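Local structure of Rod shape determining protein RodA (Thermus thermophilus, 6BAR) at residues A[46-51]-A[339-343]; A[273-277]-A[329-333]; A[73-77]-A[138-143]; A[80-84]-A[146-150]; A[297-301]-A[348-352]. The protein is a SEDS-family integral membrane protein that probably polymerises peptidoglycan from lipid-linked precursors during cell wall elongation. All coordinates share one frame; numbering follows the deposited sequence.

All five contacts lie within the helical membrane fold. Interactions 1 and 2 touch, with centres 15 Å apart. Leu331 of 329-333 packs on Leu343 and Thr342, and the Leu343 CD2 to Leu331 CD2 distance is 3.5 Å. Interactions 1 and 5 use different turns of helix 336-354, and their centres are 18 Å apart. Interactions 3 and 4 are successive levels of one interface, between helix 69-86 and helix 131-148. The centres of interactions 3 and 4 are 11 Å apart. There Leu146 CD2 lies 3.5 Å from Leu77 O. This pair is on the opposite side of the chain's centre from interaction 2. The monoolein lipid OLC touches interaction 1.

Interaction 1. Residues A[46-51]-A[339-343]; sequences ALGLGL and LIATL. With OLC ((2R)-2,3-dihydroxypropyl (9Z)-octadec-9-enoate), chain C.
Leu343 and Ile340 reach from helix 336-354 to helix 39-56 on two sides of Gly50. Leu343 points toward 46-51. Its CD1 methyl touches both Leu47 and Leu51, 4.0 Å from Leu47 CD1 and 3.7 Å from Leu51 CD2. Both leucine side chains run obliquely to that of Leu343. Ile340 takes the other side. Its CG1 branch is anti to the carbonyl carbon (chi1 -72°), which carries CD1 across to Leu49 CB at 3.6 Å. The CG2 branch turns to the lipid instead, with Ile340 CG2 4.0 Å from C3 of OLC. Leu339 CD2 lies against the backbone of Leu47 and 3.8 Å from Leu47 CB. Gly50 brings no side chain into the interface. Its CA comes within 4.2 Å of Ile340 CA, and the two segment axes approach to 8.1 Å at a crossing angle of -20°. Val19 of helix 13-30 packs on Leu343, and Val23 and Phe27 on Leu47. Ala341 CB meets OLC C7 at 3.7 Å. The side-chain contacts across the two segments are apolar, and the backbone hydrogen bonds stay within each helix. The contact rests on van der Waals fit, and the lipid's acyl chain continues the apolar surface beside it.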
# COMPACT_ATOMS: atom_id res chain seq x y z
N ALA A 46 -5.59 10.71 -12.48
CA ALA A 46 -5.34 10.08 -11.19
C ALA A 46 -4.09 10.64 -10.54
O ALA A 46 -4.07 10.88 -9.33
CB ALA A 46 -5.23 8.57 -11.34
N LEU A 47 -3.01 10.85 -11.30
CA LEU A 47 -1.80 11.42 -10.71
C LEU A 47 -2.07 12.82 -10.19
O LEU A 47 -1.62 13.18 -9.09
CB LEU A 47 -0.65 11.44 -11.72
CG LEU A 47 0.66 12.14 -11.28
CD1 LEU A 47 1.41 11.35 -10.21
CD2 LEU A 47 1.56 12.41 -12.47
N GLY A 48 -2.77 13.63 -10.97
CA GLY A 48 -3.14 14.95 -10.50
C GLY A 48 -3.92 14.89 -9.19
O GLY A 48 -3.58 15.57 -8.22
N LEU A 49 -4.96 14.06 -9.15
CA LEU A 49 -5.73 13.87 -7.93
C LEU A 49 -4.86 13.37 -6.79
O LEU A 49 -5.05 13.76 -5.63
CB LEU A 49 -6.87 12.89 -8.17
CG LEU A 49 -7.96 13.35 -9.11
CD1 LEU A 49 -8.95 12.23 -9.31
CD2 LEU A 49 -8.63 14.59 -8.52
N GLY A 50 -3.91 12.49 -7.09
CA GLY A 50 -3.09 11.90 -6.04
C GLY A 50 -2.17 12.93 -5.41
O GLY A 50 -2.14 13.08 -4.18
N LEU A 51 -1.42 13.65 -6.24
CA LEU A 51 -0.60 14.75 -5.73
C LEU A 51 -1.46 15.77 -5.00
O LEU A 51 -1.08 16.25 -3.93
CB LEU A 51 0.16 15.42 -6.87
CG LEU A 51 1.06 14.49 -7.68
CD1 LEU A 51 1.83 15.26 -8.74
CD2 LEU A 51 2.02 13.74 -6.76
N LEU A 339 -2.77 4.26 -7.61
CA LEU A 339 -1.90 5.43 -7.64
C LEU A 339 -2.32 6.46 -6.60
O LEU A 339 -1.50 6.92 -5.79
CB LEU A 339 -1.91 6.04 -9.03
CG LEU A 339 -0.85 7.11 -9.24
CD1 LEU A 339 0.51 6.44 -9.24
CD2 LEU A 339 -1.12 7.81 -10.55
N ILE A 340 -3.60 6.85 -6.62
CA ILE A 340 -4.07 7.87 -5.70
C ILE A 340 -3.87 7.43 -4.25
O ILE A 340 -3.41 8.20 -3.41
CB ILE A 340 -5.54 8.22 -5.99
CG1 ILE A 340 -5.64 9.02 -7.29
CG2 ILE A 340 -6.14 9.01 -4.84
CD1 ILE A 340 -7.06 9.33 -7.70
N ALA A 341 -4.20 6.17 -3.95
CA ALA A 341 -4.10 5.69 -2.58
C ALA A 341 -2.65 5.57 -2.13
O ALA A 341 -2.33 5.86 -0.97
CB ALA A 341 -4.81 4.34 -2.44
N THR A 342 -1.76 5.14 -3.02
CA THR A 342 -0.34 5.08 -2.66
C THR A 342 0.20 6.47 -2.41
O THR A 342 0.97 6.69 -1.47
CB THR A 342 0.47 4.39 -3.76
OG1 THR A 342 -0.12 3.12 -4.07
CG2 THR A 342 1.90 4.17 -3.29
N LEU A 343 -0.20 7.44 -3.23
CA LEU A 343 0.23 8.81 -3.01
C LEU A 343 -0.31 9.35 -1.69
O LEU A 343 0.40 10.05 -0.96
CB LEU A 343 -0.21 9.69 -4.17
CG LEU A 343 0.58 9.38 -5.43
CD1 LEU A 343 0.32 10.45 -6.45
CD2 LEU A 343 2.07 9.28 -5.12
C10 OLC C . -7.10 7.54 2.27
C9 OLC C . -6.76 7.09 1.05
C8 OLC C . -7.72 6.22 0.26
C24 OLC C . -10.56 7.53 -11.08
C7 OLC C . -7.56 6.50 -1.23
C6 OLC C . -8.83 6.12 -1.96
C5 OLC C . -8.54 5.17 -3.09
C4 OLC C . -9.53 5.41 -4.22
C3 OLC C . -9.45 6.85 -4.68
C2 OLC C . -9.95 6.96 -6.11
C21 OLC C . -11.03 7.78 -8.65
C1 OLC C . -10.86 8.16 -6.29
C22 OLC C . -10.72 8.51 -9.94
O19 OLC C . -11.44 8.64 -5.34
O25 OLC C . -9.62 8.02 -12.01
O23 OLC C . -11.76 9.41 -10.25
O20 OLC C . -11.04 8.71 -7.58

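Interaction 2. Residues A[273-277]-A[329-333]; sequences LLGLY and LPLFS
The Phe332 ring carries Leu273 on one face, and the Tyr277 ring has a backbone carbonyl and Leu273 CG at its edge, both in plane. Leu273 CD2 stands over the centre of the Phe332 ring, 3.8 Å from the centroid and 12° off the normal, a CH-pi contact. A chi1 of -167° turns the Leu273 branch away from its own backbone N and out to the phenyl group. The same methyl also reaches Leu329 CD2 at 4.2 Å. Tyr277 OH donates a hydrogen bond to Pro330 O. The modelled length of 2.5 Å is very short, and at this resolution it should not be read closely. Phe332 CB is also at the tyrosine edge, near the plane. The two aromatic side chains run at about a right angle. Pro330 CG sits 4.3 Å from Tyr277 CE1. Within the loop, Leu329 O accepts from both Phe332 N and Ser333 N, which ties the turn together. Residues 329-333 lie in the loop between helix 294-319 and helix 336-354, and the contact fastens them to helix 266-288. Trp261 stacks edge-to-face with Phe332. Ile22 of helix 13-30 and Val311 of helix 294-319 pack against Tyr277.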
# COMPACT_ATOMS: atom_id res chain seq x y z
N LEU A 273 14.54 -1.10 -11.80
CA LEU A 273 13.26 -0.90 -11.14
C LEU A 273 13.24 -1.53 -9.75
O LEU A 273 12.77 -0.92 -8.78
CB LEU A 273 12.13 -1.47 -12.01
CG LEU A 273 10.73 -1.05 -11.58
CD1 LEU A 273 10.64 0.47 -11.58
CD2 LEU A 273 9.69 -1.66 -12.50
N LEU A 274 13.74 -2.77 -9.63
CA LEU A 274 13.87 -3.39 -8.32
C LEU A 274 14.83 -2.61 -7.43
O LEU A 274 14.67 -2.60 -6.21
CB LEU A 274 14.35 -4.83 -8.45
CG LEU A 274 13.32 -5.77 -9.04
CD1 LEU A 274 13.84 -7.19 -8.94
CD2 LEU A 274 12.00 -5.61 -8.31
N GLY A 275 15.82 -1.94 -8.02
CA GLY A 275 16.69 -1.09 -7.23
C GLY A 275 15.98 0.14 -6.73
O GLY A 275 16.18 0.56 -5.59
N LEU A 276 15.13 0.75 -7.57
CA LEU A 276 14.33 1.88 -7.13
C LEU A 276 13.40 1.47 -5.99
O LEU A 276 13.24 2.21 -5.01
CB LEU A 276 13.53 2.45 -8.30
CG LEU A 276 14.24 3.45 -9.21
CD1 LEU A 276 13.25 4.07 -10.18
CD2 LEU A 276 14.94 4.53 -8.39
N TYR A 277 12.80 0.28 -6.09
CA TYR A 277 11.94 -0.19 -5.00
C TYR A 277 12.75 -0.53 -3.76
O TYR A 277 12.27 -0.33 -2.63
CB TYR A 277 11.12 -1.38 -5.47
CG TYR A 277 9.90 -0.94 -6.23
CD1 TYR A 277 8.80 -0.41 -5.56
CD2 TYR A 277 9.87 -0.99 -7.61
CE1 TYR A 277 7.70 0.02 -6.25
CE2 TYR A 277 8.77 -0.56 -8.31
CZ TYR A 277 7.69 -0.06 -7.63
OH TYR A 277 6.59 0.37 -8.33
N LEU A 329 1.60 -3.28 -9.09
CA LEU A 329 2.88 -2.75 -8.67
C LEU A 329 2.68 -1.30 -8.25
O LEU A 329 2.30 -0.47 -9.09
CB LEU A 329 3.89 -2.86 -9.80
CG LEU A 329 5.35 -2.90 -9.37
CD1 LEU A 329 5.56 -4.03 -8.39
CD2 LEU A 329 6.20 -3.08 -10.59
N PRO A 330 2.91 -0.95 -6.99
CA PRO A 330 2.55 0.40 -6.52
C PRO A 330 3.33 1.50 -7.23
O PRO A 330 4.54 1.40 -7.43
CB PRO A 330 2.87 0.35 -5.02
CG PRO A 330 3.78 -0.85 -4.85
CD PRO A 330 3.37 -1.82 -5.90
N LEU A 331 2.60 2.56 -7.62
CA LEU A 331 3.12 3.74 -8.30
C LEU A 331 3.52 3.46 -9.75
O LEU A 331 3.75 4.40 -10.52
CB LEU A 331 4.32 4.34 -7.55
CG LEU A 331 4.15 4.86 -6.12
CD1 LEU A 331 5.51 5.13 -5.50
CD2 LEU A 331 3.30 6.12 -6.12
N PHE A 332 3.58 2.19 -10.13
CA PHE A 332 4.10 1.78 -11.44
C PHE A 332 3.04 1.16 -12.34
O PHE A 332 2.91 1.56 -13.50
CB PHE A 332 5.26 0.79 -11.26
CG PHE A 332 5.97 0.45 -12.54
CD1 PHE A 332 6.90 1.32 -13.07
CD2 PHE A 332 5.70 -0.74 -13.21
CE1 PHE A 332 7.56 1.02 -14.25
CE2 PHE A 332 6.35 -1.05 -14.39
CZ PHE A 332 7.28 -0.17 -14.91
N SER A 333 2.29 0.19 -11.84
CA SER A 333 1.30 -0.48 -12.68
C SER A 333 0.10 0.43 -12.92
O SER A 333 -0.12 1.42 -12.21
CB SER A 333 0.85 -1.79 -12.04
OG SER A 333 -0.04 -2.49 -12.90

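Interaction 3. Residues A[73-77]-A[138-143]; sequences YGASL and LLTLPV
Tyr73 of helix 69-86 meets Leu139 at a proline kink in helix 131-148. Pro142 has no N-H, and Val143 N makes no bond to the turn before it. Leu139 O is therefore not taken by the backbone amide that would normally bond it in an alpha helix. Tyr73 OH donates a hydrogen bond to this carbonyl. The oxygen lies at the edge of the Tyr73 ring, near its plane. The modelled OH to O distance is 2.4 Å, too short to be taken literally at this resolution. The tyrosine side chain leaves its helix with CG opposite the backbone N (chi1 171°), and the ring thus spans the gap between the helices. The gap is wide, with segment axes 10.8 Å apart at closest approach and N-to-C directions 28° from parallel.

Apolar groups surround the bond. Leu139 CD2 lies 4.0 Å from Tyr73 CE2. Val143 CG2 comes obliquely to the ring, 3.8 Å from Tyr73 CE1. Leu77, one turn on, has its CG over one face of the tyrosine ring, toward the rim. Its CD2 methyl meets Pro142 CB at 3.6 Å and Val143 CG2 at 3.7 Å. Leu114 and Ala117 of helix 106-121 also pack on Tyr73. The chemistry pairs one polar link with a leucine, proline and valine cluster. The tyrosine hydroxyl satisfies a carbonyl left over by the kink, in mostly apolar surroundings.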
# COMPACT_ATOMS: atom_id res chain seq x y z
N TYR A 73 -10.54 3.55 11.28
CA TYR A 73 -10.66 2.10 11.30
C TYR A 73 -12.11 1.65 11.28
O TYR A 73 -12.49 0.75 10.52
CB TYR A 73 -9.94 1.54 12.53
CG TYR A 73 -10.17 0.06 12.79
CD1 TYR A 73 -9.43 -0.90 12.12
CD2 TYR A 73 -11.11 -0.37 13.71
CE1 TYR A 73 -9.62 -2.25 12.35
CE2 TYR A 73 -11.32 -1.71 13.95
CZ TYR A 73 -10.57 -2.65 13.27
OH TYR A 73 -10.76 -3.99 13.51
N GLY A 74 -12.95 2.27 12.12
CA GLY A 74 -14.36 1.94 12.09
C GLY A 74 -15.01 2.23 10.75
O GLY A 74 -15.84 1.45 10.27
N ALA A 75 -14.65 3.35 10.12
CA ALA A 75 -15.24 3.71 8.84
C ALA A 75 -14.80 2.77 7.73
O ALA A 75 -15.58 2.45 6.82
CB ALA A 75 -14.90 5.16 8.49
N SER A 76 -13.56 2.29 7.80
CA SER A 76 -13.13 1.30 6.82
C SER A 76 -13.82 -0.04 7.06
O SER A 76 -14.15 -0.75 6.10
CB SER A 76 -11.62 1.14 6.84
OG SER A 76 -11.13 0.87 8.15
N LEU A 77 -14.08 -0.39 8.32
CA LEU A 77 -14.84 -1.62 8.59
C LEU A 77 -16.26 -1.52 8.03
O LEU A 77 -16.72 -2.43 7.33
CB LEU A 77 -14.87 -1.91 10.09
CG LEU A 77 -13.73 -2.78 10.62
CD1 LEU A 77 -13.94 -3.14 12.08
CD2 LEU A 77 -13.61 -4.03 9.77
N LEU A 138 -8.27 -9.18 17.33
CA LEU A 138 -9.62 -8.64 17.20
C LEU A 138 -9.65 -7.34 16.41
O LEU A 138 -10.74 -6.90 16.03
CB LEU A 138 -10.26 -8.42 18.58
CG LEU A 138 -9.61 -7.48 19.60
CD1 LEU A 138 -10.15 -6.05 19.52
CD2 LEU A 138 -9.80 -8.06 20.99
N LEU A 139 -8.50 -6.72 16.16
CA LEU A 139 -8.49 -5.56 15.28
C LEU A 139 -8.27 -5.92 13.81
O LEU A 139 -8.70 -5.15 12.94
CB LEU A 139 -7.43 -4.56 15.73
CG LEU A 139 -7.75 -3.80 17.02
CD1 LEU A 139 -6.64 -2.83 17.31
CD2 LEU A 139 -9.09 -3.08 16.91
N THR A 140 -7.64 -7.05 13.52
CA THR A 140 -7.36 -7.48 12.15
C THR A 140 -8.42 -8.43 11.60
O THR A 140 -8.73 -8.36 10.40
CB THR A 140 -6.00 -8.18 12.08
OG1 THR A 140 -4.98 -7.30 12.57
CG2 THR A 140 -5.67 -8.57 10.64
N LEU A 141 -8.95 -9.33 12.42
CA LEU A 141 -9.86 -10.34 11.90
C LEU A 141 -11.09 -9.75 11.23
O LEU A 141 -11.46 -10.26 10.16
CB LEU A 141 -10.25 -11.32 13.02
CG LEU A 141 -9.14 -12.30 13.40
CD1 LEU A 141 -9.62 -13.25 14.49
CD2 LEU A 141 -8.64 -13.08 12.19
N PRO A 142 -11.77 -8.72 11.75
CA PRO A 142 -12.89 -8.15 10.98
C PRO A 142 -12.47 -7.68 9.59
O PRO A 142 -13.19 -7.92 8.62
CB PRO A 142 -13.37 -7.00 11.87
CG PRO A 142 -12.97 -7.39 13.24
CD PRO A 142 -11.64 -8.07 13.07
N VAL A 143 -11.29 -7.06 9.47
CA VAL A 143 -10.83 -6.57 8.18
C VAL A 143 -10.54 -7.73 7.23
O VAL A 143 -11.01 -7.75 6.09
CB VAL A 143 -9.61 -5.65 8.34
CG1 VAL A 143 -9.19 -5.07 7.00
CG2 VAL A 143 -9.93 -4.53 9.32

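Interaction 4. Residues A[80-84]-A[146-150]; sequences LALVL and LLLLQ
Leu80 O and Leu146 O are bridged by a water that also meets Gln150 NE2. The water donates to Leu80 O at 2.6 Å and to Leu146 O at 2.5 Å. It accepts from Gln150 NE2 at 2.7 Å. The same amide nitrogen makes a weak bond to Leu146 O, with an N-H...O angle of 126°. Three protein groups thus grip one water between the two segments. On helix 69-86, Leu84 N bonds only weakly, to Ala81 O and not to Leu80 O, and Leu80 O accepts from the water.

The leucines close in beside the water. Leu146 CD2 packs against the backbone of Ala81 and lies 3.7 Å from Leu80 CB and 3.6 Å from Ala81 CB. A chi1 of -62° sets Leu84 CG beside its backbone N, and both methyls then reach 146-150. Leu84 CD1 touches Leu149 CD2 at 3.7 Å, while Leu84 CD2 lies against both Leu149 O and Gln150 CG. Leu84 meets both of these side chains at about a right angle. Leu80 CD2 passes close to Leu147 CD2 and Gln150 NE2.

The contact joins helix 69-86 to the C-terminal part of helix 131-148 and the residues that follow. Pro106 and Ala110 of helix 106-121 pack on Leu80. Ala156 and Val159 of helix 153-170 pack on Leu147. Phe97 of strand 97-99 covers Val83, and Ala93 and Ala95 of the preceding loop touch Gln150.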
# COMPACT_ATOMS: atom_id res chain seq x y z
N LEU A 80 -16.01 -1.66 4.19
CA LEU A 80 -15.81 -3.04 3.75
C LEU A 80 -17.10 -3.83 3.83
O LEU A 80 -17.41 -4.63 2.94
CB LEU A 80 -14.72 -3.71 4.59
CG LEU A 80 -13.28 -3.35 4.23
CD1 LEU A 80 -12.31 -4.13 5.10
CD2 LEU A 80 -13.03 -3.64 2.77
N ALA A 81 -17.86 -3.63 4.90
CA ALA A 81 -19.13 -4.33 5.03
C ALA A 81 -20.13 -3.87 3.98
O ALA A 81 -20.87 -4.69 3.41
CB ALA A 81 -19.69 -4.15 6.44
N LEU A 82 -20.16 -2.56 3.69
CA LEU A 82 -21.11 -1.99 2.74
C LEU A 82 -20.79 -2.35 1.30
O LEU A 82 -21.71 -2.45 0.47
CB LEU A 82 -21.16 -0.47 2.88
CG LEU A 82 -22.21 0.20 2.01
CD1 LEU A 82 -23.59 -0.23 2.49
CD2 LEU A 82 -22.08 1.71 2.00
N VAL A 83 -19.51 -2.52 0.96
CA VAL A 83 -19.17 -2.87 -0.42
C VAL A 83 -19.71 -4.26 -0.77
O VAL A 83 -20.03 -4.52 -1.93
CB VAL A 83 -17.65 -2.74 -0.65
CG1 VAL A 83 -16.89 -3.89 -0.02
CG2 VAL A 83 -17.33 -2.62 -2.13
N LEU A 84 -19.85 -5.14 0.22
CA LEU A 84 -20.41 -6.46 -0.03
C LEU A 84 -21.87 -6.39 -0.48
O LEU A 84 -22.34 -7.28 -1.20
CB LEU A 84 -20.29 -7.33 1.22
CG LEU A 84 -18.86 -7.59 1.69
CD1 LEU A 84 -18.85 -8.35 3.00
CD2 LEU A 84 -18.10 -8.35 0.62
N LEU A 146 -13.83 -9.52 6.25
CA LEU A 146 -14.60 -8.78 5.25
C LEU A 146 -13.85 -8.65 3.94
O LEU A 146 -14.47 -8.36 2.91
CB LEU A 146 -14.98 -7.40 5.78
CG LEU A 146 -16.32 -7.32 6.51
CD1 LEU A 146 -16.35 -8.26 7.70
CD2 LEU A 146 -16.57 -5.90 6.96
N LEU A 147 -12.53 -8.85 3.94
CA LEU A 147 -11.81 -8.91 2.68
C LEU A 147 -11.96 -10.26 2.00
O LEU A 147 -11.88 -10.33 0.77
CB LEU A 147 -10.32 -8.58 2.90
CG LEU A 147 -9.89 -7.11 3.04
CD1 LEU A 147 -8.39 -7.00 3.30
CD2 LEU A 147 -10.28 -6.29 1.81
N LEU A 148 -12.20 -11.33 2.76
CA LEU A 148 -12.40 -12.65 2.16
C LEU A 148 -13.83 -12.91 1.72
O LEU A 148 -14.06 -13.83 0.93
CB LEU A 148 -11.96 -13.76 3.14
CG LEU A 148 -10.46 -13.80 3.44
CD1 LEU A 148 -10.11 -15.03 4.27
CD2 LEU A 148 -9.66 -13.76 2.16
N LEU A 149 -14.80 -12.12 2.19
CA LEU A 149 -16.19 -12.26 1.79
C LEU A 149 -16.49 -11.68 0.41
O LEU A 149 -17.62 -11.81 -0.07
CB LEU A 149 -17.10 -11.58 2.82
CG LEU A 149 -17.80 -12.43 3.88
CD1 LEU A 149 -16.81 -13.26 4.68
CD2 LEU A 149 -18.61 -11.53 4.81
N GLN A 150 -15.52 -11.04 -0.23
CA GLN A 150 -15.77 -10.38 -1.51
C GLN A 150 -15.84 -11.40 -2.65
O GLN A 150 -16.82 -11.38 -3.42
CB GLN A 150 -14.71 -9.31 -1.78
CG GLN A 150 -14.91 -8.04 -0.95
CD GLN A 150 -13.62 -7.31 -0.66
OE1 GLN A 150 -12.71 -7.26 -1.49
NE2 GLN A 150 -13.52 -6.74 0.54
O HOH W 1 -15.34 -6.11 2.44

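Interaction 5. Residues A[297-301]-A[348-352]; sequences RLFLS and LVLLV
Aliphatic contacts between Leu300 and two valines form the first group. Leu300 CG lies 3.4 Å from Val349 CG2, and this side-chain pair meets at a slant. Leu300 CD1 reaches on to Val352 CG2 at 3.5 Å. Here the two side chains slide past each other in opposite directions. With chi1 -64° placing Val352 CG1 anti to the carbonyl carbon, CG2 falls between the backbone N and that carbon, and from there it faces both Leu300 and Phe299.

Aromatic contacts form the second group. Phe299 points toward 348-352, its ring swung to the far side from the backbone N (chi1 173°). The ring is met at the edge by two groups. Val352 CG2 is 4.0 Å from Phe299 CD2, near the ring plane, and Leu348 CB is 4.3 Å from Phe299 CZ. Val349 CA approaches the ring obliquely, 4.3 Å from Phe299 CE2. The Phe299 and Val352 side chains run at about a right angle.

Other helices pack on the same residues. Leu115, Leu116 and Ala119 of helix 106-121 touch Phe299, as does Phe66 of helix 62-67. Leu287 and Ala288 of helix 266-288 touch Leu300. The segment axes come no closer than 10.6 Å and run antiparallel at a crossing angle of -151°. This is the packing of two consecutive helices, 294-319 and 336-354, both predicted to cross the membrane, in a polytopic helical protein of the SEDS family.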
# COMPACT_ATOMS: atom_id res chain seq x y z
N ARG A 297 7.06 4.82 14.60
CA ARG A 297 7.89 3.73 14.13
C ARG A 297 7.03 2.59 13.59
O ARG A 297 7.24 2.11 12.47
CB ARG A 297 8.81 3.23 15.25
N LEU A 298 6.03 2.18 14.38
CA LEU A 298 5.15 1.09 13.96
C LEU A 298 4.41 1.43 12.68
O LEU A 298 4.32 0.59 11.77
CB LEU A 298 4.17 0.75 15.08
CG LEU A 298 4.77 0.20 16.36
CD1 LEU A 298 3.66 -0.24 17.30
CD2 LEU A 298 5.72 -0.95 16.07
N PHE A 299 3.86 2.64 12.58
CA PHE A 299 3.08 3.02 11.40
C PHE A 299 3.94 3.02 10.14
O PHE A 299 3.57 2.42 9.12
CB PHE A 299 2.43 4.38 11.65
CG PHE A 299 1.72 4.96 10.46
CD1 PHE A 299 0.56 4.38 9.96
CD2 PHE A 299 2.20 6.11 9.85
CE1 PHE A 299 -0.09 4.93 8.86
CE2 PHE A 299 1.56 6.67 8.76
CZ PHE A 299 0.41 6.08 8.26
N LEU A 300 5.10 3.68 10.21
CA LEU A 300 6.01 3.72 9.06
C LEU A 300 6.44 2.32 8.64
O LEU A 300 6.48 2.01 7.44
CB LEU A 300 7.24 4.57 9.38
CG LEU A 300 7.12 6.07 9.11
CD1 LEU A 300 6.24 6.75 10.13
CD2 LEU A 300 8.47 6.77 9.02
N SER A 301 6.76 1.45 9.61
CA SER A 301 7.23 0.11 9.25
C SER A 301 6.11 -0.74 8.67
O SER A 301 6.34 -1.51 7.73
CB SER A 301 7.86 -0.57 10.47
OG SER A 301 6.95 -0.66 11.55
N LEU A 348 0.69 10.83 4.04
CA LEU A 348 0.58 10.59 5.47
C LEU A 348 1.94 10.27 6.09
O LEU A 348 2.31 10.83 7.13
CB LEU A 348 -0.40 9.45 5.74
CG LEU A 348 -1.86 9.81 6.01
CD1 LEU A 348 -2.39 10.78 4.98
CD2 LEU A 348 -2.72 8.55 6.04
N VAL A 349 2.69 9.36 5.47
CA VAL A 349 3.98 9.00 6.05
C VAL A 349 4.91 10.21 6.06
O VAL A 349 5.66 10.42 7.02
CB VAL A 349 4.58 7.77 5.32
CG1 VAL A 349 5.23 8.14 4.01
CG2 VAL A 349 5.58 7.06 6.21
N LEU A 350 4.82 11.07 5.04
CA LEU A 350 5.69 12.24 4.95
C LEU A 350 5.35 13.26 6.03
O LEU A 350 6.25 13.90 6.60
CB LEU A 350 5.56 12.86 3.56
CG LEU A 350 6.85 13.24 2.85
CD1 LEU A 350 7.73 12.02 2.70
CD2 LEU A 350 6.53 13.85 1.50
N LEU A 351 4.06 13.44 6.31
CA LEU A 351 3.67 14.37 7.36
C LEU A 351 3.97 13.81 8.74
O LEU A 351 4.28 14.58 9.66
CB LEU A 351 2.19 14.75 7.25
CG LEU A 351 1.08 13.95 7.93
CD1 LEU A 351 0.86 14.38 9.38
CD2 LEU A 351 -0.22 14.05 7.14
N VAL A 352 3.90 12.49 8.94
CA VAL A 352 4.28 12.01 10.26
C VAL A 352 5.79 12.06 10.43
O VAL A 352 6.27 12.16 11.57
CB VAL A 352 3.75 10.59 10.58
CG1 VAL A 352 2.23 10.59 10.62
CG2 VAL A 352 4.27 9.57 9.62